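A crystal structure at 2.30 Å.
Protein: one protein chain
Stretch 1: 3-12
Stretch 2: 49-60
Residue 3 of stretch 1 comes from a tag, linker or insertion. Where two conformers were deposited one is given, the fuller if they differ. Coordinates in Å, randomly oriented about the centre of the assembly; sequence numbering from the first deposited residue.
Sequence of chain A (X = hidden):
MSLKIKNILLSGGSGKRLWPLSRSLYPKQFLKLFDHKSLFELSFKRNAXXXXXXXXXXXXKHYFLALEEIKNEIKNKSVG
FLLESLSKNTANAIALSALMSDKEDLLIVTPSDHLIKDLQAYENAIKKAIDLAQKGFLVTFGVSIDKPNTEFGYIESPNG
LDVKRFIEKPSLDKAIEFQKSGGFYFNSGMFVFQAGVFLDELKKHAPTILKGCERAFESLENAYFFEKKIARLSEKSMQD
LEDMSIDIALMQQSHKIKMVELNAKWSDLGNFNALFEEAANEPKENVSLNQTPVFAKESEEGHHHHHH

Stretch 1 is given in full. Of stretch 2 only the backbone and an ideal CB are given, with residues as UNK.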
# COMPACT_ATOMS: atom_id res chain seq x y z
N LEU A 3 4.60 20.24 -2.01
CA LEU A 3 4.82 18.75 -2.02
C LEU A 3 3.77 17.97 -2.82
O LEU A 3 2.57 18.12 -2.60
CB LEU A 3 4.96 18.18 -0.59
CG LEU A 3 4.33 18.75 0.69
CD1 LEU A 3 5.21 19.86 1.31
CD2 LEU A 3 2.87 19.19 0.56
N LYS A 4 4.25 17.14 -3.74
CA LYS A 4 3.39 16.27 -4.55
C LYS A 4 2.91 15.10 -3.70
O LYS A 4 3.63 14.63 -2.83
CB LYS A 4 4.17 15.77 -5.77
CG LYS A 4 3.37 14.96 -6.79
CD LYS A 4 4.17 14.74 -8.07
CE LYS A 4 4.25 16.03 -8.89
NZ LYS A 4 5.02 15.87 -10.15
N ILE A 5 1.68 14.64 -3.94
CA ILE A 5 1.15 13.48 -3.22
C ILE A 5 0.71 12.38 -4.20
O ILE A 5 -0.15 12.60 -5.06
CB ILE A 5 -0.02 13.85 -2.27
CG1 ILE A 5 0.34 15.05 -1.39
CG2 ILE A 5 -0.37 12.66 -1.39
CD1 ILE A 5 -0.81 15.53 -0.52
N LYS A 6 1.29 11.20 -4.03
CA LYS A 6 1.06 10.08 -4.93
C LYS A 6 0.24 8.98 -4.27
O LYS A 6 0.51 8.58 -3.14
CB LYS A 6 2.39 9.47 -5.34
CG LYS A 6 2.96 9.95 -6.64
CD LYS A 6 4.01 8.96 -7.07
CE LYS A 6 4.63 9.32 -8.40
NZ LYS A 6 5.69 8.34 -8.75
N ASN A 7 -0.76 8.49 -5.00
CA ASN A 7 -1.47 7.29 -4.60
C ASN A 7 -0.77 6.09 -5.22
O ASN A 7 -0.63 6.02 -6.44
CB ASN A 7 -2.93 7.34 -5.03
CG ASN A 7 -3.70 6.09 -4.64
OD1 ASN A 7 -4.61 5.67 -5.36
ND2 ASN A 7 -3.34 5.48 -3.52
N ILE A 8 -0.31 5.16 -4.39
CA ILE A 8 0.23 3.90 -4.88
C ILE A 8 -0.83 2.83 -4.69
O ILE A 8 -1.02 2.31 -3.59
CB ILE A 8 1.51 3.47 -4.15
CG1 ILE A 8 2.54 4.61 -4.11
CG2 ILE A 8 2.07 2.21 -4.81
CD1 ILE A 8 2.99 5.12 -5.46
N LEU A 9 -1.52 2.52 -5.79
CA LEU A 9 -2.68 1.64 -5.77
C LEU A 9 -2.21 0.21 -6.06
O LEU A 9 -1.94 -0.14 -7.20
CB LEU A 9 -3.70 2.12 -6.82
CG LEU A 9 -5.20 2.10 -6.54
CD1 LEU A 9 -5.95 2.35 -7.84
CD2 LEU A 9 -5.68 0.80 -5.90
N LEU A 10 -2.08 -0.60 -5.01
CA LEU A 10 -1.56 -1.95 -5.16
C LEU A 10 -2.64 -2.93 -5.58
O LEU A 10 -3.53 -3.25 -4.79
CB LEU A 10 -0.93 -2.43 -3.85
CG LEU A 10 0.23 -1.64 -3.24
CD1 LEU A 10 0.49 -2.16 -1.85
CD2 LEU A 10 1.48 -1.76 -4.08
N SER A 11 -2.54 -3.42 -6.82
CA SER A 11 -3.49 -4.41 -7.35
C SER A 11 -2.85 -5.77 -7.62
O SER A 11 -3.53 -6.80 -7.57
CB SER A 11 -4.14 -3.88 -8.62
OG SER A 11 -4.66 -2.58 -8.40
N GLY A 12 -1.56 -5.78 -7.91
CA GLY A 12 -0.84 -7.02 -8.20
C GLY A 12 -0.87 -8.02 -7.06
O GLY A 12 -1.59 -9.02 -7.12
N UNK A 49 -9.09 11.67 -5.48
CA UNK A 49 -9.56 12.99 -5.08
C UNK A 49 -8.60 13.66 -4.10
O UNK A 49 -8.54 14.90 -4.02
CB UNK A 49 -10.95 12.88 -4.46
N UNK A 50 -7.86 12.84 -3.36
CA UNK A 50 -7.00 13.30 -2.27
C UNK A 50 -5.56 13.48 -2.76
O UNK A 50 -4.69 13.91 -2.00
CB UNK A 50 -7.04 12.31 -1.10
N UNK A 51 -5.33 13.17 -4.03
CA UNK A 51 -3.97 12.92 -4.50
C UNK A 51 -3.66 13.65 -5.81
O UNK A 51 -4.57 14.04 -6.53
CB UNK A 51 -3.75 11.42 -4.68
N UNK A 52 -2.37 13.85 -6.09
CA UNK A 52 -1.92 14.54 -7.32
C UNK A 52 -1.68 13.61 -8.53
O UNK A 52 -1.97 13.99 -9.68
CB UNK A 52 -0.63 15.30 -7.02
N UNK A 53 -1.13 12.43 -8.27
CA UNK A 53 -0.87 11.42 -9.29
C UNK A 53 -1.19 10.06 -8.71
O UNK A 53 -0.97 9.83 -7.53
CB UNK A 53 0.58 11.48 -9.78
N UNK A 54 -1.72 9.16 -9.53
CA UNK A 54 -1.83 7.76 -9.12
C UNK A 54 -0.79 6.92 -9.87
O UNK A 54 -0.47 7.19 -11.02
CB UNK A 54 -3.24 7.23 -9.38
N UNK A 55 -0.23 5.94 -9.16
CA UNK A 55 0.56 4.89 -9.77
C UNK A 55 -0.11 3.59 -9.41
O UNK A 55 -0.15 3.22 -8.24
CB UNK A 55 2.02 4.92 -9.31
N UNK A 56 -0.65 2.93 -10.42
CA UNK A 56 -1.30 1.64 -10.27
C UNK A 56 -0.28 0.56 -10.54
O UNK A 56 0.38 0.55 -11.58
CB UNK A 56 -2.50 1.51 -11.20
N UNK A 57 -0.10 -0.32 -9.57
CA UNK A 57 0.78 -1.44 -9.78
C UNK A 57 -0.04 -2.74 -9.85
O UNK A 57 -0.72 -3.11 -8.91
CB UNK A 57 1.83 -1.51 -8.67
N UNK A 58 -0.03 -3.37 -11.02
CA UNK A 58 -0.80 -4.59 -11.27
C UNK A 58 -0.03 -5.56 -12.14
O UNK A 58 1.01 -5.22 -12.70
CB UNK A 58 -2.14 -4.25 -11.93
N UNK A 59 -0.56 -6.77 -12.24
CA UNK A 59 -0.04 -7.76 -13.17
C UNK A 59 -0.28 -7.31 -14.60
O UNK A 59 -1.31 -6.72 -14.91
CB UNK A 59 -0.68 -9.13 -12.92
N UNK A 60 0.69 -7.58 -15.47
CA UNK A 60 0.61 -7.19 -16.87
C UNK A 60 -0.54 -7.90 -17.59
O UNK A 60 -1.06 -7.38 -18.57
CB UNK A 60 1.94 -7.49 -17.57

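The backbones run parallel, 21° between strand directions, and the ladder of N and O atoms sets the register before any side chain is considered.

At position 49 the ideal CB has nothing of stretch 1 within 5.5 Å, so almost any residue would do; it is Ser49. Position 50 is equally unconstrained by its CB, and Leu50 adds little contact.

Position 51 points sideways, its ideal CB 3.8 Å from Ile5 O and 4.2 Å from Asn7 CB. A small or branched apolar residue would suit this narrow space. Val51 fills it, CG2 lying 3.7 Å from Ile5 CG2 and CG1 3.8 Å from Asn7 CB.

Position 52 points toward stretch 1. Its backbone N lies 2.7 Å from Ile5 O, a hydrogen bond that any residue but proline could make, while the amide of Ile5 offers a donor; a short acceptor such as Asp, Asn, Ser or Thr is plausible. Asp52 uses OD2 to accept from Ile5 N at 3.2 Å (152°).

Position 53 has its CB 4.2 Å from Lys6 CG and 5.1 Å from Lys4 CD. Two lysines on this side favour an acidic residue long enough to reach their ends, although Gln is possible. Glu53, extended beyond a chi1 of -67°, forms a salt bridge from OE1 to Lys4 NZ at 3.4 Å, a weak hydrogen bond; its OE2 stays 4.4 Å from Lys6 NZ, beyond a salt bridge.

Position 54 pairs with Asn7 on the other face. Extended phi/psi (-107/143) favours beta-branched residues, and the amide side chain of Asn7 invites a polar group. Thr54 meets both hints: CG2 sits 3.5 Å from Asn7 OD1, and a water donates to Asn7 OD1 and accepts from Thr54 OG1, both at 2.6 Å.

Position 55 returns to the face of Lys6 and Ile8, its CB 4.0 Å from Ile8 CD1; Leu, Ile, Val or Met would fit. Leu55 packs its CB 3.9 Å from Ile8 CD1.

Position 56 shares a face with Leu9, so an apolar residue is expected. Ile56 places CD1 3.9 Å from Leu9 CD1.

Position 57 has its CB 4.6 Å from Leu10 CD2, suiting a compact apolar residue. Val57 touches two neighbours through CG1: Leu10 CD2 at 3.8 Å and Ile8 CG2 at 3.9 Å.

Position 58 points sideways, its ideal CB 3.9 Å from Ser11 CB; a small residue suffices, and Cys58 keeps the contact, its CB lying 3.9 Å from Ser11 CB. Positions 59 and 60 are little constrained by stretch 1: Asn59 and Glu60.

Stretch 2 49-60: SLVDETLIVCNE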
# COMPACT_ATOMS: atom_id res chain seq x y z
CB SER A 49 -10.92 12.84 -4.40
OG SER A 49 -11.47 11.56 -4.68
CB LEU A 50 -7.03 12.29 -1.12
CG LEU A 50 -8.35 11.58 -0.80
CD1 LEU A 50 -8.18 10.55 0.29
CD2 LEU A 50 -9.46 12.56 -0.41
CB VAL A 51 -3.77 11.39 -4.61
CG1 VAL A 51 -3.75 10.89 -6.05
CG2 VAL A 51 -2.57 10.96 -3.83
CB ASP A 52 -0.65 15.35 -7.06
CG ASP A 52 -0.86 16.45 -6.03
OD1 ASP A 52 -2.02 16.81 -5.76
OD2 ASP A 52 0.15 16.95 -5.50
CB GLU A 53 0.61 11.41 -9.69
CG GLU A 53 1.12 12.65 -10.40
CD GLU A 53 2.56 12.49 -10.88
OE1 GLU A 53 3.09 13.44 -11.49
OE2 GLU A 53 3.17 11.41 -10.65
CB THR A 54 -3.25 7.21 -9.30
OG1 THR A 54 -4.18 8.10 -8.67
CG2 THR A 54 -3.40 5.83 -8.65
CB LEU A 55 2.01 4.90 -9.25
CG LEU A 55 2.96 3.82 -9.80
CD1 LEU A 55 2.96 3.81 -11.31
CD2 LEU A 55 4.38 4.02 -9.28
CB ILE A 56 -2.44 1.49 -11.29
CG1 ILE A 56 -3.24 2.80 -11.35
CG2 ILE A 56 -3.27 0.27 -10.98
CD1 ILE A 56 -4.71 2.61 -11.50
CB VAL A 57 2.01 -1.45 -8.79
CG1 VAL A 57 1.80 -0.50 -7.62
CG2 VAL A 57 2.39 -2.86 -8.35
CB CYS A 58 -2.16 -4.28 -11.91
SG CYS A 58 -2.11 -3.31 -13.46
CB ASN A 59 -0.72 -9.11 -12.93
CG ASN A 59 0.06 -10.25 -13.53
OD1 ASN A 59 0.09 -10.44 -14.75
ND2 ASN A 59 0.72 -11.03 -12.67
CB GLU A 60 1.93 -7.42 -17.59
CG GLU A 60 2.35 -8.88 -17.62
CD GLU A 60 3.75 -9.08 -18.14
OE1 GLU A 60 4.20 -10.24 -18.21
OE2 GLU A 60 4.41 -8.07 -18.47
O HOH W 1 -6.01 7.17 -7.01
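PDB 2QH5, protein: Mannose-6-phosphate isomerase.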